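Local coordinates for protein L-talarate/galactarate dehydratase (Salmonella typhimurium, PDB 2PP0) that dehydrates both L-talarate and galactarate to 5-keto-4-deoxy-D-glucarate with the aid of magnesium, and also epimerises L-talarate to galactarate, at residues E362-G366 with R367-S371; V183-S186 with R187-I191. All coordinates share one frame; numbering follows the deposited sequence.

Interaction 1 (E362-G366 with R367-S371)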
loop_
_atom_site.group_PDB
_atom_site.type_symbol
_atom_site.label_atom_id
_atom_site.label_comp_id
_atom_site.label_asym_id
_atom_site.label_seq_id
_atom_site.Cartn_x
_atom_site.Cartn_y
_atom_site.Cartn_z
ATOM N N GLU B 362 16.703 -20.392 -4.245
ATOM C CA GLU B 362 17.343 -21.267 -3.275
ATOM C C GLU B 362 16.352 -21.852 -2.275
ATOM O O GLU B 362 15.703 -21.117 -1.533
ATOM C CB GLU B 362 18.425 -20.487 -2.522
ATOM C CG GLU B 362 19.258 -21.319 -1.551
ATOM C CD GLU B 362 20.136 -20.457 -0.649
ATOM O OE1 GLU B 362 20.814 -19.546 -1.169
ATOM O OE2 GLU B 362 20.152 -20.691 0.581
ATOM N N LEU B 363 16.236 -23.177 -2.266
ATOM C CA LEU B 363 15.355 -23.873 -1.334
ATOM C C LEU B 363 16.245 -24.508 -0.272
ATOM O O LEU B 363 17.078 -25.361 -0.576
ATOM C CB LEU B 363 14.548 -24.965 -2.048
ATOM C CG LEU B 363 13.633 -25.813 -1.151
ATOM C CD1 LEU B 363 12.582 -24.923 -0.487
ATOM C CD2 LEU B 363 12.949 -26.903 -1.984
ATOM N N ARG B 364 16.066 -24.088 0.976
ATOM C CA ARG B 364 16.874 -24.606 2.069
ATOM C C ARG B 364 16.097 -24.692 3.378
ATOM O O ARG B 364 15.417 -23.746 3.780
ATOM C CB ARG B 364 18.121 -23.724 2.239
ATOM C CG ARG B 364 18.938 -24.002 3.491
ATOM C CD ARG B 364 20.368 -23.465 3.354
ATOM N NE ARG B 364 20.436 -22.030 3.060
ATOM C CZ ARG B 364 20.236 -21.061 3.951
ATOM N NH1 ARG B 364 19.947 -21.358 5.215
ATOM N NH2 ARG B 364 20.335 -19.789 3.581
ATOM N N ASP B 365 16.202 -25.844 4.030
ATOM C CA ASP B 365 15.536 -26.098 5.299
ATOM C C ASP B 365 14.051 -25.734 5.321
ATOM O O ASP B 365 13.584 -25.049 6.231
ATOM C CB ASP B 365 16.272 -25.372 6.429
ATOM C CG ASP B 365 17.667 -25.930 6.662
ATOM O OD1 ASP B 365 17.790 -27.162 6.851
ATOM O OD2 ASP B 365 18.639 -25.140 6.656
ATOM N N GLY B 366 13.319 -26.201 4.311
ATOM C CA GLY B 366 11.889 -25.944 4.234
ATOM C C GLY B 366 11.465 -24.538 3.856
ATOM O O GLY B 366 10.281 -24.211 3.952
ATOM N N ARG B 367 12.405 -23.706 3.416
ATOM C CA ARG B 367 12.072 -22.330 3.045
ATOM C C ARG B 367 12.723 -21.882 1.734
ATOM O O ARG B 367 13.793 -22.369 1.355
ATOM C CB ARG B 367 12.494 -21.374 4.171
ATOM C CG ARG B 367 11.960 -21.742 5.553
ATOM C CD ARG B 367 12.469 -20.771 6.616
ATOM N NE ARG B 367 11.805 -19.467 6.560
ATOM C CZ ARG B 367 10.661 -19.182 7.175
ATOM N NH1 ARG B 367 10.048 -20.107 7.901
ATOM N NH2 ARG B 367 10.129 -17.973 7.068
ATOM N N MET B 368 12.072 -20.955 1.037
ATOM C CA MET B 368 12.620 -20.437 -0.210
ATOM C C MET B 368 13.225 -19.080 0.156
ATOM O O MET B 368 12.566 -18.242 0.779
ATOM C CB MET B 368 11.519 -20.291 -1.273
ATOM C CG MET B 368 12.018 -20.345 -2.725
ATOM S SD MET B 368 12.851 -21.912 -3.203
ATOM C CE MET B 368 11.481 -22.832 -3.920
ATOM N N TRP B 369 14.486 -18.873 -0.211
ATOM C CA TRP B 369 15.176 -17.638 0.125
ATOM C C TRP B 369 15.166 -16.563 -0.940
ATOM O O TRP B 369 15.270 -16.848 -2.130
ATOM C CB TRP B 369 16.624 -17.945 0.515
ATOM C CG TRP B 369 16.719 -18.648 1.819
ATOM C CD1 TRP B 369 16.391 -19.947 2.079
ATOM C CD2 TRP B 369 17.083 -18.066 3.073
ATOM N NE1 TRP B 369 16.524 -20.208 3.420
ATOM C CE2 TRP B 369 16.947 -19.069 4.054
ATOM C CE3 TRP B 369 17.508 -16.789 3.464
ATOM C CZ2 TRP B 369 17.222 -18.838 5.403
ATOM C CZ3 TRP B 369 17.782 -16.558 4.808
ATOM C CH2 TRP B 369 17.637 -17.579 5.760
ATOM N N ILE B 370 15.034 -15.315 -0.494
ATOM C CA ILE B 370 15.037 -14.174 -1.399
ATOM C C ILE B 370 16.498 -13.860 -1.690
ATOM O O ILE B 370 17.287 -13.641 -0.764
ATOM C CB ILE B 370 14.389 -12.937 -0.739
ATOM C CG1 ILE B 370 12.944 -13.250 -0.338
ATOM C CG2 ILE B 370 14.432 -11.756 -1.694
ATOM C CD1 ILE B 370 12.267 -12.112 0.403
ATOM N N SER B 371 16.865 -13.843 -2.967
ATOM C CA SER B 371 18.244 -13.558 -3.340
ATOM C C SER B 371 18.486 -12.054 -3.335
ATOM O O SER B 371 17.561 -11.261 -3.146
ATOM C CB SER B 371 18.561 -14.128 -4.726
ATOM O OG SER B 371 17.989 -13.339 -5.753
HETATM O O HOH W 1 17.439 -17.672 -3.777
#
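R364 spreads its guanidinium over one face of the W369 indole, the two planes 26° apart, in a beta hairpin closed by a two-residue turn. R364 CB begins the contact, 4.0 Å from W369 NE1. With CG anti to the backbone N (chi1 170°), the chain runs on until a bend at chi3 swings the head back over the indole. NE turns to the carboxylate of E362 and forms a salt bridge, with OE2 at 2.8 Å. CZ lies 4.1 Å from the centroid of the five-membered ring, a cation-pi contact, while NH2 comes to 3.5 Å from W369 CE2 and NH1 reaches CZ2. Beneath this layer the strands are tied by W369 N to E362 O and by R364 N to R367 O. The chain reverses in a type I' turn from R364 to R367; both central residues, D365 and G366, have positive phi, which glycine takes up readily. On the other face, L363 CB meets M368 SD at 3.7 Å, and M368 continues into a packing layer against helix 331-339. Arginine suits its place because one flat cation can pair with a carboxylate and lie on an aromatic face at once; the neighbouring carboxylate probably balances the charge held against the indole.

Interaction 2 (V183-S186 with R187-I191)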
loop_
_atom_site.group_PDB
_atom_site.type_symbol
_atom_site.label_atom_id
_atom_site.label_comp_id
_atom_site.label_asym_id
_atom_site.label_seq_id
_atom_site.Cartn_x
_atom_site.Cartn_y
_atom_site.Cartn_z
ATOM N N VAL B 183 7.612 -37.430 -2.511
ATOM C CA VAL B 183 7.697 -36.900 -1.153
ATOM C C VAL B 183 9.137 -37.023 -0.671
ATOM O O VAL B 183 9.680 -36.101 -0.059
ATOM C CB VAL B 183 6.778 -37.674 -0.185
ATOM C CG1 VAL B 183 7.141 -37.350 1.255
ATOM C CG2 VAL B 183 5.330 -37.300 -0.442
ATOM N N VAL B 184 9.745 -38.174 -0.949
ATOM C CA VAL B 184 11.129 -38.424 -0.563
ATOM C C VAL B 184 12.056 -37.450 -1.288
ATOM O O VAL B 184 12.911 -36.815 -0.668
ATOM C CB VAL B 184 11.544 -39.865 -0.910
ATOM C CG1 VAL B 184 13.030 -40.066 -0.629
ATOM C CG2 VAL B 184 10.715 -40.846 -0.101
ATOM N N ILE B 185 11.875 -37.330 -2.600
ATOM C CA ILE B 185 12.690 -36.425 -3.406
ATOM C C ILE B 185 12.560 -34.989 -2.898
ATOM O O ILE B 185 13.559 -34.286 -2.706
ATOM C CB ILE B 185 12.258 -36.460 -4.889
ATOM C CG1 ILE B 185 12.482 -37.862 -5.464
ATOM C CG2 ILE B 185 13.034 -35.420 -5.687
ATOM C CD1 ILE B 185 12.140 -37.991 -6.943
ATOM N N SER B 186 11.318 -34.569 -2.678
ATOM C CA SER B 186 11.013 -33.223 -2.207
ATOM C C SER B 186 11.615 -32.937 -0.840
ATOM O O SER B 186 12.262 -31.909 -0.633
ATOM C CB SER B 186 9.495 -33.030 -2.145
ATOM O OG SER B 186 8.923 -33.154 -3.434
ATOM N N ARG B 187 11.392 -33.848 0.097
ATOM C CA ARG B 187 11.909 -33.678 1.441
ATOM C C ARG B 187 13.437 -33.691 1.423
ATOM O O ARG B 187 14.084 -33.005 2.219
ATOM C CB ARG B 187 11.365 -34.787 2.336
ATOM C CG ARG B 187 11.276 -34.391 3.790
ATOM C CD ARG B 187 10.438 -35.381 4.567
ATOM N NE ARG B 187 10.393 -35.043 5.984
ATOM C CZ ARG B 187 9.712 -35.735 6.891
ATOM N NH1 ARG B 187 9.015 -36.804 6.524
ATOM N NH2 ARG B 187 9.731 -35.357 8.163
ATOM N N GLU B 188 14.005 -34.466 0.502
ATOM C CA GLU B 188 15.453 -34.559 0.364
ATOM C C GLU B 188 16.023 -33.249 -0.170
ATOM O O GLU B 188 17.168 -32.897 0.119
ATOM C CB GLU B 188 15.828 -35.700 -0.590
ATOM C CG GLU B 188 16.626 -36.824 0.064
ATOM C CD GLU B 188 15.770 -37.747 0.923
ATOM O OE1 GLU B 188 14.993 -37.235 1.764
ATOM O OE2 GLU B 188 15.883 -38.987 0.761
ATOM N N ASN B 189 15.222 -32.533 -0.954
ATOM C CA ASN B 189 15.656 -31.264 -1.527
ATOM C C ASN B 189 15.354 -30.073 -0.621
ATOM O O ASN B 189 15.510 -28.922 -1.024
ATOM C CB ASN B 189 15.017 -31.067 -2.901
ATOM C CG ASN B 189 15.653 -31.940 -3.967
ATOM O OD1 ASN B 189 16.760 -31.664 -4.433
ATOM N ND2 ASN B 189 14.958 -33.005 -4.355
ATOM N N GLY B 190 14.911 -30.359 0.601
ATOM C CA GLY B 190 14.632 -29.304 1.559
ATOM C C GLY B 190 13.241 -28.695 1.572
ATOM O O GLY B 190 13.069 -27.582 2.065
ATOM N N ILE B 191 12.249 -29.408 1.051
ATOM C CA ILE B 191 10.885 -28.883 1.026
ATOM C C ILE B 191 10.328 -28.750 2.443
ATOM O O ILE B 191 10.656 -29.546 3.325
ATOM C CB ILE B 191 9.945 -29.790 0.188
ATOM C CG1 ILE B 191 8.697 -29.005 -0.221
ATOM C CG2 ILE B 191 9.544 -31.024 0.986
ATOM C CD1 ILE B 191 8.990 -27.868 -1.171
#
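I191 folds back against S186 where helix 176-188 ends, its CG2 3.7 Å from S186 CB and its backbone N bonded to S186 O at 3.0 Å. This is the tight side. CG2 stands between the backbone N and the carbonyl carbon, a position that sets it against the S186 carbonyl, and the small serine lets the branched isoleucine come in close. S186 OG turns back along the helix to N182 O and also bonds Y12 OH of the second subunit, so its hydroxyl is well supplied in a buried place. The bond from I191 N to S186 O, together with G190 N to R187 O, makes a Schellman motif; G190, at positive phi, is its C-prime residue, a backbone conformation that glycine adopts without strain. N189 finishes the last turn. Its backbone N and its ND2 reach I185 O from opposite faces of the carbonyl plane, but N189 ND2 is modelled 2.5 Å from I185 O, too short to be taken at face value. The outer side is looser: V184 and E188, both exposed, lie side by side, and V184 CG1 touches E188 OE2 at 3.4 Å, a carbon-to-oxygen contact. R187, also exposed, extends fully from CG to NE and hands its NH1 to L217 O, while its CB rests 3.2 Å from V183 O.

Both interactions are local contacts, each within a continuous stretch of chain in the enolase-type C-terminal domain, and their centres lie about 13 Å apart. They meet directly: G366 N at the hairpin turn is 2.6 Å from G190 O, a probable hydrogen bond, and L363 CD2 packs against N189 O. The two glycine-bearing bends therefore adjoin. Interaction 1 is largely a surface contact, joining the edge strand 362-364 to strand 367-369 with a charged and aromatic layer on one face. Interaction 2 is partly buried and ends a helix, relying chiefly on backbone carbonyls and their donors. Both also face the second subunit, whose Y12 packs on L363 as well as on N189 and I191.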